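Local coordinates for protein 30kLP (Treponema pallidum, PDB 3K8H) that alters membrane permeability at acidic pH and might take part in ligand transport as an outer membrane lipoprotein, at residues A188-L193 / T203-L208. Sequence-based numbering, arbitrary orientation.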
ATOM      1  N   ALA A 188      14.155  22.270  -0.100  1.00 31.93           N
ATOM      2  CA  ALA A 188      13.450  22.375   1.164  1.00 28.95           C
ATOM      3  C   ALA A 188      12.097  21.678   1.086  1.00 27.55           C
ATOM      4  O   ALA A 188      11.481  21.613   0.027  1.00 27.96           O
ATOM      5  CB  ALA A 188      13.279  23.837   1.537  1.00 26.11           C
ATOM      6  N   MET A 189      11.650  21.167   2.227  1.00 25.49           N
ATOM      7  CA  MET A 189      10.361  20.522   2.358  1.00 23.57           C
ATOM      8  C   MET A 189       9.527  21.220   3.442  1.00 21.91           C
ATOM      9  O   MET A 189      10.010  21.458   4.552  1.00 21.44           O
ATOM     10  CB  MET A 189      10.573  19.051   2.719  1.00 23.74           C
ATOM     11  CG  MET A 189       9.295  18.247   2.982  1.00 28.95           C
ATOM     12  SD  MET A 189       9.689  16.500   3.286  1.00 44.49           S
ATOM     13  CE  MET A 189       8.252  15.979   4.196  1.00 45.98           C
ATOM     14  N   GLU A 190       8.284  21.549   3.100  1.00 20.77           N
ATOM     15  CA  GLU A 190       7.259  21.944   4.065  1.00 21.34           C
ATOM     16  C   GLU A 190       6.376  20.734   4.335  1.00 21.56           C
ATOM     17  O   GLU A 190       6.066  19.976   3.411  1.00 21.60           O
ATOM     18  CB  GLU A 190       6.372  23.033   3.475  1.00 22.03           C
ATOM     19  CG  GLU A 190       7.050  24.348   3.230  1.00 23.68           C
ATOM     20  CD  GLU A 190       6.115  25.352   2.597  1.00 31.82           C
ATOM     21  OE1 GLU A 190       4.986  25.540   3.119  1.00 25.63           O
ATOM     22  OE2 GLU A 190       6.521  25.964   1.577  1.00 38.26           O
ATOM     23  N   LEU A 191       5.940  20.569   5.581  1.00 19.95           N
ATOM     24  CA  LEU A 191       5.110  19.419   5.956  1.00 20.03           C
ATOM     25  C   LEU A 191       4.085  19.807   7.018  1.00 20.36           C
ATOM     26  O   LEU A 191       4.445  20.308   8.081  1.00 21.47           O
ATOM     27  CB  LEU A 191       6.012  18.296   6.474  1.00 21.34           C
ATOM     28  CG  LEU A 191       5.465  16.982   7.034  1.00 23.83           C
ATOM     29  CD1 LEU A 191       4.702  16.194   5.957  1.00 22.98           C
ATOM     30  CD2 LEU A 191       6.623  16.160   7.611  1.00 22.90           C
ATOM     31  N   TYR A 192       2.805  19.596   6.730  1.00 20.46           N
ATOM     32  CA  TYR A 192       1.751  19.935   7.690  1.00 20.30           C
ATOM     33  C   TYR A 192       0.917  18.707   8.003  1.00 22.72           C
ATOM     34  O   TYR A 192       0.470  18.002   7.085  1.00 25.25           O
ATOM     35  CB  TYR A 192       0.913  21.125   7.198  1.00 19.10           C
ATOM     36  CG  TYR A 192       1.815  22.265   6.746  1.00 17.86           C
ATOM     37  CD1 TYR A 192       2.325  23.192   7.673  1.00 16.29           C
ATOM     38  CD2 TYR A 192       2.227  22.367   5.411  1.00 12.57           C
ATOM     39  CE1 TYR A 192       3.190  24.213   7.267  1.00 13.48           C
ATOM     40  CE2 TYR A 192       3.088  23.378   4.998  1.00 19.20           C
ATOM     41  CZ  TYR A 192       3.565  24.294   5.936  1.00 18.28           C
ATOM     42  OH  TYR A 192       4.396  25.294   5.541  1.00 21.39           O
ATOM     43  N   LEU A 193       0.732  18.440   9.298  1.00 21.80           N
ATOM     44  CA  LEU A 193       0.075  17.214   9.741  1.00 21.00           C
ATOM     45  C   LEU A 193      -1.049  17.472  10.746  1.00 22.18           C
ATOM     46  O   LEU A 193      -0.951  18.348  11.614  1.00 21.52           O
ATOM     47  CB  LEU A 193       1.076  16.223  10.350  1.00 18.70           C
ATOM     48  CG  LEU A 193       2.452  16.049   9.719  1.00 21.33           C
ATOM     49  CD1 LEU A 193       3.511  16.793  10.559  1.00 17.91           C
ATOM     50  CD2 LEU A 193       2.797  14.556   9.588  1.00 18.75           C
ATOM     51  N   THR A 203      -0.018  17.020   4.390  1.00 25.58           N
ATOM     52  CA  THR A 203       0.293  17.489   3.046  1.00 27.12           C
ATOM     53  C   THR A 203       1.709  18.037   3.116  1.00 25.96           C
ATOM     54  O   THR A 203       2.138  18.504   4.166  1.00 26.09           O
ATOM     55  CB  THR A 203      -0.684  18.581   2.533  1.00 27.42           C
ATOM     56  OG1 THR A 203      -0.600  19.739   3.366  1.00 31.70           O
ATOM     57  CG2 THR A 203      -2.101  18.090   2.563  1.00 33.39           C
ATOM     58  N   LEU A 204       2.426  17.961   2.003  1.00 26.09           N
ATOM     59  CA  LEU A 204       3.789  18.436   1.919  1.00 26.75           C
ATOM     60  C   LEU A 204       4.073  18.984   0.527  1.00 27.90           C
ATOM     61  O   LEU A 204       3.426  18.594  -0.449  1.00 27.24           O
ATOM     62  CB  LEU A 204       4.780  17.304   2.256  1.00 26.44           C
ATOM     63  CG  LEU A 204       4.933  16.072   1.342  1.00 27.09           C
ATOM     64  CD1 LEU A 204       5.906  16.294   0.173  1.00 21.46           C
ATOM     65  CD2 LEU A 204       5.407  14.880   2.161  1.00 31.33           C
ATOM     66  N   SER A 205       5.046  19.883   0.443  1.00 28.47           N
ATOM     67  CA  SER A 205       5.680  20.191  -0.825  1.00 31.51           C
ATOM     68  C   SER A 205       7.184  20.115  -0.665  1.00 32.32           C
ATOM     69  O   SER A 205       7.721  20.479   0.373  1.00 34.03           O
ATOM     70  CB  SER A 205       5.267  21.561  -1.362  1.00 30.51           C
ATOM     71  OG  SER A 205       5.247  22.505  -0.332  1.00 35.31           O
ATOM     72  N   LEU A 206       7.848  19.645  -1.712  1.00 32.83           N
ATOM     73  CA  LEU A 206       9.265  19.384  -1.686  1.00 33.78           C
ATOM     74  C   LEU A 206       9.880  20.018  -2.934  1.00 36.35           C
ATOM     75  O   LEU A 206       9.480  19.707  -4.057  1.00 36.38           O
ATOM     76  CB  LEU A 206       9.482  17.867  -1.660  1.00 32.48           C
ATOM     77  CG  LEU A 206      10.874  17.268  -1.871  1.00 33.22           C
ATOM     78  CD1 LEU A 206      11.860  17.676  -0.767  1.00 27.28           C
ATOM     79  CD2 LEU A 206      10.775  15.754  -1.986  1.00 30.15           C
ATOM     80  N   GLN A 207      10.828  20.928  -2.737  1.00 38.40           N
ATOM     81  CA  GLN A 207      11.549  21.522  -3.853  1.00 40.67           C
ATOM     82  C   GLN A 207      12.364  20.425  -4.514  1.00 42.21           C
ATOM     83  O   GLN A 207      13.029  19.648  -3.830  1.00 41.66           O
ATOM     84  CB  GLN A 207      12.462  22.663  -3.376  1.00 40.74           C
ATOM     85  CG  GLN A 207      11.729  23.891  -2.828  1.00 43.52           C
ATOM     86  CD  GLN A 207      11.155  24.809  -3.919  1.00 53.36           C
ATOM     87  OE1 GLN A 207      11.385  24.607  -5.121  1.00 55.57           O
ATOM     88  NE2 GLN A 207      10.411  25.833  -3.496  1.00 52.44           N
ATOM     89  N   LEU A 208      12.298  20.355  -5.842  1.00 45.20           N
ATOM     90  CA  LEU A 208      12.989  19.311  -6.606  1.00 47.98           C
ATOM     91  C   LEU A 208      14.346  19.737  -7.179  1.00 50.51           C
ATOM     92  O   LEU A 208      15.288  18.936  -7.216  1.00 51.01           O
ATOM     93  CB  LEU A 208      12.098  18.798  -7.743  1.00 47.34           C
ATOM     94  CG  LEU A 208      10.779  18.089  -7.421  1.00 47.87           C
ATOM     95  CD1 LEU A 208      10.016  17.808  -8.712  1.00 46.30           C
ATOM     96  CD2 LEU A 208      10.989  16.797  -6.621  1.00 47.34           C
TER
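Met-189 points its CG anti to the backbone N (chi1 176°) and the chain stays extended, carrying the CE methyl diagonally across to the neighbouring strand, 3.7 Å from Leu-204 CD2. Leu-204 answers with CG set between its own N and carbonyl carbon, which turns CD2 toward that methyl. Leu-191 CD1, from the same strand as Met-189, comes within 3.9 Å of Leu-204 CB, while Leu-206 CD1 covers Met-189 CB at 4.0 Å. This apolar face of the hairpin formed by strands 189-196 and 199-207 is packed against helix 169-177, where Leu-176 touches both Met-189 and Leu-204.

The opposite face is polar. Here Tyr-192 OH donates a 2.5 Å hydrogen bond to Glu-190 OE1 along the same strand; the acceptor lies in the plane of the ring, and the phenol meets the carboxylate from its anti side, somewhat out of the carboxylate plane (24°). Ser-205 OG sits beside Glu-190 CB, and Thr-203 is the cross-strand neighbour of Tyr-192.

Between the faces, backbone hydrogen bonds fix the antiparallel register. Glu-190 and Ser-205 exchange two, as do Tyr-192 and Thr-203, whose bond from Tyr-192 N to Thr-203 O is almost straight at 178°. Gln-207 N adds another to Ala-188 O, spanning 2.9 Å. Strands 162-166 and 235-244 bond to the outer edges of this pair, embedding it in the beta half-barrel.

The example illustrates an amphipathic hairpin: aliphatic groups bury one face against a helix, whereas on the other the phenol-carboxylate bond pairs two polar groups and probably stabilises the negative charge of Glu-190.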